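Local coordinates for protein O-methyltransferase family 2 (Planctopirus limnophila, PDB 5I2H) that probably transfers methyl groups from S-adenosyl-L-methionine to oxygen atoms of small acceptor molecules, binds the flavone apigenin, and assembles as a dimer, at residues 46-52 and 86-90; 72-77 and 309-315; 302-308 and 328-334. All coordinates share one frame; numbering follows the deposited sequence.

The three contacts illustrate how a two-domain methyltransferase is joined: one lies inside the dimerisation domain, one between domains, one inside the O-methyltransferase domain. Contact 1 adds one bridge at the edge of the small sheet of strands 80-82 and 88-90. Contact 2, about 17 Å away between centres, packs helix 64-76 against helix 312-324. Contact 3, between the loop after strand 296-301 and helix 332-341, is centred about 11 Å from contact 2 and about 21 Å from contact 1. Along the chain contact 2 interleaves with both others, while contact 1 closes before contact 3 opens. Contacts 2 and 3 touch, T72 OG1 probably hydrogen-bonding to L308 O, and one continuous loop serves both.

Contact 1. Residues 46-52 and 86-90; sequences LNESPLS and GEIDL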
# COMPACT_ATOMS: atom_id res chain seq x y z
N LEU A 46 19.32 -12.58 8.05
CA LEU A 46 18.59 -13.58 8.82
C LEU A 46 18.60 -14.95 8.14
O LEU A 46 18.42 -15.97 8.82
CB LEU A 46 17.16 -13.09 9.06
CG LEU A 46 17.04 -12.07 10.21
CD1 LEU A 46 15.67 -11.44 10.16
CD2 LEU A 46 17.24 -12.72 11.57
N ASN A 47 18.85 -14.98 6.83
CA ASN A 47 18.99 -16.26 6.14
C ASN A 47 20.11 -17.11 6.72
O ASN A 47 20.04 -18.35 6.69
CB ASN A 47 19.27 -16.04 4.67
CG ASN A 47 19.41 -17.34 3.93
OD1 ASN A 47 20.46 -17.61 3.32
ND2 ASN A 47 18.39 -18.19 4.03
N GLU A 48 21.16 -16.47 7.23
CA GLU A 48 22.25 -17.21 7.85
C GLU A 48 21.78 -18.02 9.03
O GLU A 48 22.24 -19.15 9.24
CB GLU A 48 23.33 -16.25 8.32
CG GLU A 48 23.88 -15.36 7.27
CD GLU A 48 25.20 -14.77 7.72
OE1 GLU A 48 25.92 -15.46 8.48
OE2 GLU A 48 25.50 -13.61 7.34
N SER A 49 20.92 -17.44 9.86
CA SER A 49 20.53 -18.02 11.13
C SER A 49 19.49 -17.14 11.80
O SER A 49 19.54 -15.91 11.68
CB SER A 49 21.75 -18.18 12.04
OG SER A 49 21.38 -17.98 13.37
N PRO A 50 18.52 -17.72 12.51
CA PRO A 50 17.62 -16.91 13.31
C PRO A 50 18.41 -16.12 14.35
O PRO A 50 19.46 -16.55 14.82
CB PRO A 50 16.68 -17.94 13.97
CG PRO A 50 16.89 -19.20 13.25
CD PRO A 50 18.24 -19.16 12.62
N LEU A 51 17.88 -14.95 14.72
CA LEU A 51 18.51 -14.09 15.72
C LEU A 51 17.49 -13.57 16.70
O LEU A 51 16.34 -13.31 16.35
CB LEU A 51 19.19 -12.87 15.09
CG LEU A 51 20.30 -13.09 14.09
CD1 LEU A 51 20.69 -11.78 13.50
CD2 LEU A 51 21.52 -13.79 14.78
N SER A 52 17.94 -13.37 17.94
CA SER A 52 17.15 -12.64 18.92
C SER A 52 16.98 -11.19 18.48
O SER A 52 17.75 -10.66 17.66
CB SER A 52 17.83 -12.66 20.29
OG SER A 52 18.87 -11.70 20.33
N GLY A 86 11.33 -16.28 21.27
CA GLY A 86 12.11 -15.06 21.16
C GLY A 86 12.80 -14.79 19.82
O GLY A 86 12.87 -13.64 19.37
N GLU A 87 13.31 -15.84 19.18
CA GLU A 87 14.13 -15.65 17.99
C GLU A 87 13.30 -15.20 16.78
O GLU A 87 12.10 -15.51 16.66
CB GLU A 87 14.86 -16.94 17.63
CG GLU A 87 16.04 -17.23 18.53
CD GLU A 87 16.89 -18.36 18.00
OE1 GLU A 87 16.32 -19.28 17.37
OE2 GLU A 87 18.12 -18.31 18.21
N ILE A 88 13.95 -14.48 15.89
CA ILE A 88 13.35 -13.97 14.65
C ILE A 88 13.96 -14.73 13.48
O ILE A 88 15.19 -14.81 13.36
CB ILE A 88 13.57 -12.46 14.50
CG1 ILE A 88 13.02 -11.70 15.73
CG2 ILE A 88 12.95 -11.94 13.19
CD1 ILE A 88 13.66 -10.35 15.94
N ASP A 89 13.11 -15.29 12.62
CA ASP A 89 13.57 -16.07 11.47
C ASP A 89 12.84 -15.65 10.19
O ASP A 89 11.78 -15.03 10.22
CB ASP A 89 13.36 -17.57 11.71
CG ASP A 89 14.23 -18.44 10.81
OD1 ASP A 89 15.09 -17.92 10.05
OD2 ASP A 89 14.03 -19.67 10.89
N LEU A 90 13.40 -16.04 9.04
CA LEU A 90 12.68 -15.88 7.78
C LEU A 90 11.56 -16.90 7.68
O LEU A 90 11.67 -18.02 8.17
CB LEU A 90 13.61 -16.05 6.58
CG LEU A 90 14.81 -15.13 6.49
CD1 LEU A 90 15.58 -15.41 5.18
CD2 LEU A 90 14.35 -13.67 6.57
O HOH W 1 17.47 -18.59 9.12
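L51 and I88 form a single antiparallel bridge, a hydrogen-bonded pair in which L51 N donates to I88 O (3.0 Å) and I88 N to L51 O (2.7 Å). This is consistent with the winged-helix form of the dimerisation domain: the chain leaving helix 42-48 lies as a short edge along strand 88-90, which on its other side pairs with strand 80-82. The two bonds differ in approach, since L51 N is tilted only 16° from the plane of its acceptor carbonyl, whereas I88 N comes from 38° above it. I88 O is also approached by P50 CA at 3.2 Å.

Further along, P50 and D89 lie side by side and point the same way, the proline CG 3.7 Å from D89 CG. L46 and L90 supply the apolar side, with L46 CB 3.8 Å from L90 CD2, and both also rest on L80. L90 CD1 reaches on to the last helical turn, 3.6 Å from N47 CA. D89 OD1 forms a salt bridge with R95. The same OD1 accepts from a water at 2.6 Å, and that water's second proton goes to L46 O at 2.8 Å.

Contact 2. Residues 72-77 and 309-315; sequences TGLCAM and TGPLEIA
A76 and A315 meet methyl to methyl, CB to CB at 3.7 Å, and apolar contacts of this kind carry this meeting of the two domains. The A76 methyl also lies 3.6 Å from L312 CA and 3.8 Å from L312 CD1, so it rests on the first turn of helix 312-324. L312 CD1 reaches on to M77, a selenomethionine, 3.7 Å from M77 CG. T72 CG2 rests on A315 CB from another side, at 3.8 Å, and G73 CA lies 4.0 Å from A315 CB. C75 and T309 touch through their CB atoms.

The polar approaches between the segments are close without being hydrogen bonds. T309 O sits 3.2 Å from A76 CA, and A76 N is equally near but badly aligned, being already bonded to T72 O within its helix. T72 makes a link just beyond the segments: with chi1 at -67°, OG1 points opposite to the carbonyl carbon and bonds to L308 O, its strongest partner, with Q68 O also within reach of the same proton. T309 OG1 is held by D307.

A cis peptide precedes P311. Helix 312-324 lies against helix 64-76, strand 80-82 flanks C75 and T309 through K82, M77 touches helix 26-39, and L23 of the second subunit packs on M77 and L312.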
# COMPACT_ATOMS: atom_id res chain seq x y z
N THR A 72 8.24 -5.85 13.24
CA THR A 72 6.79 -5.95 13.23
C THR A 72 6.23 -5.81 11.82
O THR A 72 5.34 -6.58 11.41
CB THR A 72 6.19 -4.90 14.18
OG1 THR A 72 6.56 -5.26 15.51
CG2 THR A 72 4.66 -4.81 14.07
N GLY A 73 6.74 -4.85 11.04
CA GLY A 73 6.25 -4.70 9.67
C GLY A 73 6.50 -5.93 8.82
O GLY A 73 5.63 -6.41 8.07
N LEU A 74 7.72 -6.48 8.91
CA LEU A 74 8.04 -7.62 8.07
C LEU A 74 7.33 -8.88 8.56
O LEU A 74 6.94 -9.71 7.73
CB LEU A 74 9.57 -7.84 8.02
CG LEU A 74 10.35 -6.67 7.40
CD1 LEU A 74 11.87 -6.87 7.57
CD2 LEU A 74 9.96 -6.44 5.93
N CYS A 75 7.13 -9.03 9.88
CA CYS A 75 6.30 -10.13 10.35
C CYS A 75 4.89 -10.02 9.81
O CYS A 75 4.28 -11.03 9.40
CB CYS A 75 6.26 -10.14 11.89
SG CYS A 75 7.78 -10.77 12.69
N ALA A 76 4.33 -8.79 9.82
CA ALA A 76 2.95 -8.61 9.40
C ALA A 76 2.77 -8.91 7.92
O ALA A 76 1.67 -9.30 7.51
CB ALA A 76 2.49 -7.18 9.72
N MSE A 77 3.83 -8.75 7.12
CA MSE A 77 3.81 -9.06 5.68
C MSE A 77 4.13 -10.54 5.43
O MSE A 77 4.32 -10.95 4.28
CB MSE A 77 4.80 -8.17 4.94
CG MSE A 77 4.31 -6.74 4.74
SE MSE A 77 5.58 -5.65 3.68
CE MSE A 77 6.22 -4.59 5.14
N THR A 309 3.48 -8.84 15.89
CA THR A 309 3.66 -9.38 14.56
C THR A 309 2.58 -8.93 13.59
O THR A 309 2.55 -9.41 12.45
CB THR A 309 3.68 -10.91 14.60
OG1 THR A 309 2.46 -11.38 15.21
CG2 THR A 309 4.88 -11.39 15.40
N GLY A 310 1.68 -8.07 14.01
CA GLY A 310 0.60 -7.63 13.16
C GLY A 310 -0.44 -6.96 14.04
O GLY A 310 -0.16 -6.66 15.23
N PRO A 311 -1.62 -6.67 13.48
CA PRO A 311 -1.97 -6.93 12.08
C PRO A 311 -1.29 -5.95 11.12
O PRO A 311 -0.77 -4.91 11.55
CB PRO A 311 -3.49 -6.75 12.06
CG PRO A 311 -3.78 -5.84 13.22
CD PRO A 311 -2.71 -6.03 14.24
N LEU A 312 -1.34 -6.30 9.84
CA LEU A 312 -0.63 -5.53 8.82
C LEU A 312 -1.02 -4.06 8.84
O LEU A 312 -0.16 -3.17 8.77
CB LEU A 312 -0.90 -6.14 7.43
CG LEU A 312 -0.17 -5.42 6.28
CD1 LEU A 312 1.36 -5.44 6.49
CD2 LEU A 312 -0.54 -6.03 4.91
N GLU A 313 -2.32 -3.76 8.89
CA GLU A 313 -2.69 -2.36 8.76
C GLU A 313 -2.15 -1.53 9.93
O GLU A 313 -1.76 -0.36 9.73
CB GLU A 313 -4.21 -2.20 8.60
CG GLU A 313 -5.02 -2.75 9.72
CD GLU A 313 -5.37 -4.26 9.56
OE1 GLU A 313 -4.74 -4.99 8.76
OE2 GLU A 313 -6.31 -4.69 10.27
N ILE A 314 -2.03 -2.13 11.13
CA ILE A 314 -1.49 -1.39 12.28
C ILE A 314 0.03 -1.33 12.18
O ILE A 314 0.64 -0.32 12.56
CB ILE A 314 -1.95 -2.01 13.62
CG1 ILE A 314 -3.48 -2.08 13.69
CG2 ILE A 314 -1.43 -1.21 14.83
CD1 ILE A 314 -4.17 -0.79 13.29
N ALA A 315 0.65 -2.38 11.64
CA ALA A 315 2.11 -2.36 11.47
C ALA A 315 2.52 -1.27 10.47
O ALA A 315 3.57 -0.61 10.65
CB ALA A 315 2.59 -3.75 11.05

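Contact 3. Residues 302-308 and 328-334; sequences VLLNSDL and RAYSLEE
The guanidinium of R328 is met obliquely by two methyls from the other segment, L308 CD1 4.0 Å from R328 NH2 and L304 CD1 equally far from R328 NH1. On one face lies Y330 CD1, 3.4 Å above the plane and displaced toward the rim. At the edge, in plane, is E334 OE2, and E334 OE1 in turn lies in plane at the edge of the Y330 ring.

R328 grips E334 end-on with two nitrogens, NH2 to OE2 at 2.8 Å and NH1 to OE1. The NH1 bond uses the syn lone pair of OE1, while S331 N reaches the same oxygen from the anti side at 2.9 Å. NH1 also donates to A329 O, in the plane of that carbonyl. R328 carries CG between its own N and carbonyl carbon (chi1 60°) and then runs extended, which takes the guanidinium across L308 at about a right angle. OE2 has a second cationic partner in R277, likely to offset the closeness of the two arginines. A methionine here would probably cost the E334 carboxylate its two-pronged partner, leaving OE1 to S331 N and A329 O without this donor.

Between backbones, L304 N donates to Y330 O, arriving from well above the carbonyl plane. Waters bridge the two segments, from V302 O to Y330 N and from L304 O to L332 N, and a third joins S306 O to S331 OG. L308 CD2 lies 3.7 Å from S331 CB, and L304 CG packs on A329 CB.

S331 OG accepts from E334 N at 3.1 Å. Together with S331 N bonding to E334 OE1, this makes a capping box that starts helix 332-341 beside the loop following strand 296-301 of the Rossmann-like methyltransferase fold.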
# COMPACT_ATOMS: atom_id res chain seq x y z
N VAL A 302 -4.65 2.61 18.78
CA VAL A 302 -4.68 1.38 18.01
C VAL A 302 -3.89 0.33 18.77
O VAL A 302 -3.18 0.65 19.74
CB VAL A 302 -4.12 1.59 16.58
CG1 VAL A 302 -5.03 2.54 15.80
CG2 VAL A 302 -2.63 2.09 16.63
N LEU A 303 -4.02 -0.94 18.37
CA LEU A 303 -3.34 -2.03 19.07
C LEU A 303 -2.62 -2.95 18.09
O LEU A 303 -3.26 -3.50 17.18
CB LEU A 303 -4.31 -2.86 19.89
CG LEU A 303 -5.01 -2.10 21.02
CD1 LEU A 303 -6.12 -3.02 21.62
CD2 LEU A 303 -4.02 -1.62 22.08
N LEU A 304 -1.32 -3.15 18.31
CA LEU A 304 -0.65 -4.33 17.78
C LEU A 304 -1.04 -5.55 18.59
O LEU A 304 -1.43 -5.45 19.76
CB LEU A 304 0.87 -4.17 17.84
CG LEU A 304 1.45 -3.16 16.86
CD1 LEU A 304 2.90 -2.91 17.18
CD2 LEU A 304 1.33 -3.66 15.39
N ASN A 305 -0.89 -6.74 17.96
CA ASN A 305 -1.16 -7.98 18.67
C ASN A 305 -0.06 -8.22 19.72
O ASN A 305 0.94 -7.49 19.78
CB ASN A 305 -1.33 -9.15 17.70
CG ASN A 305 -0.07 -9.46 16.90
OD1 ASN A 305 1.03 -9.07 17.27
ND2 ASN A 305 -0.25 -10.20 15.80
N SER A 306 -0.27 -9.22 20.58
CA SER A 306 0.58 -9.35 21.76
C SER A 306 2.02 -9.73 21.43
O SER A 306 2.91 -9.44 22.23
CB SER A 306 -0.04 -10.35 22.74
OG SER A 306 -0.14 -11.63 22.15
N ASP A 307 2.31 -10.35 20.30
CA ASP A 307 3.72 -10.57 20.02
C ASP A 307 4.25 -9.62 18.96
O ASP A 307 5.31 -9.87 18.38
CB ASP A 307 4.02 -12.03 19.68
CG ASP A 307 3.41 -12.46 18.37
OD1 ASP A 307 2.55 -11.72 17.85
OD2 ASP A 307 3.80 -13.56 17.88
N LEU A 308 3.54 -8.52 18.72
CA LEU A 308 4.02 -7.46 17.82
C LEU A 308 4.36 -8.01 16.43
O LEU A 308 5.38 -7.66 15.84
CB LEU A 308 5.20 -6.71 18.42
CG LEU A 308 5.05 -6.28 19.88
CD1 LEU A 308 6.33 -5.52 20.32
CD2 LEU A 308 3.79 -5.41 20.05
N ARG A 328 5.51 4.69 18.41
CA ARG A 328 5.07 3.67 17.46
C ARG A 328 3.74 3.15 17.99
O ARG A 328 3.29 3.55 19.08
CB ARG A 328 6.10 2.55 17.34
CG ARG A 328 6.37 1.80 18.69
CD ARG A 328 6.87 0.35 18.40
NE ARG A 328 7.38 -0.35 19.58
CZ ARG A 328 6.71 -1.23 20.31
NH1 ARG A 328 5.45 -1.57 19.99
NH2 ARG A 328 7.29 -1.78 21.38
N ALA A 329 3.08 2.27 17.21
CA ALA A 329 1.93 1.58 17.78
C ALA A 329 2.40 0.60 18.84
O ALA A 329 3.49 0.02 18.73
CB ALA A 329 1.13 0.84 16.70
N TYR A 330 1.57 0.42 19.87
CA TYR A 330 1.85 -0.48 20.99
C TYR A 330 0.76 -1.55 21.10
O TYR A 330 -0.33 -1.40 20.53
CB TYR A 330 1.97 0.31 22.32
CG TYR A 330 3.16 1.23 22.34
CD1 TYR A 330 4.46 0.72 22.40
CD2 TYR A 330 3.01 2.62 22.31
CE1 TYR A 330 5.59 1.57 22.43
CE2 TYR A 330 4.11 3.46 22.35
CZ TYR A 330 5.40 2.93 22.41
OH TYR A 330 6.49 3.78 22.43
N SER A 331 1.06 -2.63 21.84
CA SER A 331 0.09 -3.70 22.08
C SER A 331 -0.70 -3.45 23.37
O SER A 331 -0.32 -2.63 24.21
CB SER A 331 0.79 -5.06 22.20
OG SER A 331 1.63 -5.04 23.36
N LEU A 332 -1.81 -4.19 23.53
CA LEU A 332 -2.56 -4.11 24.78
C LEU A 332 -1.67 -4.49 25.96
O LEU A 332 -1.70 -3.84 27.01
CB LEU A 332 -3.80 -5.00 24.75
CG LEU A 332 -4.72 -4.97 26.00
CD1 LEU A 332 -5.25 -3.59 26.33
CD2 LEU A 332 -5.91 -5.90 25.82
N GLU A 333 -0.82 -5.52 25.77
CA GLU A 333 0.07 -5.95 26.84
C GLU A 333 1.02 -4.82 27.24
O GLU A 333 1.26 -4.59 28.44
CB GLU A 333 0.83 -7.20 26.39
CG GLU A 333 1.93 -7.66 27.30
CD GLU A 333 2.60 -8.94 26.77
OE1 GLU A 333 1.88 -9.86 26.29
OE2 GLU A 333 3.84 -9.03 26.80
N GLU A 334 1.49 -4.03 26.26
CA GLU A 334 2.37 -2.90 26.57
C GLU A 334 1.61 -1.81 27.34
O GLU A 334 2.08 -1.34 28.38
CB GLU A 334 3.01 -2.36 25.28
CG GLU A 334 4.06 -3.37 24.77
CD GLU A 334 4.67 -3.03 23.41
OE1 GLU A 334 3.91 -2.57 22.51
OE2 GLU A 334 5.90 -3.27 23.25
O HOH W 2 -0.86 2.11 19.92
O HOH W 3 -2.81 -6.33 21.83
O HOH W 4 3.31 -7.13 23.54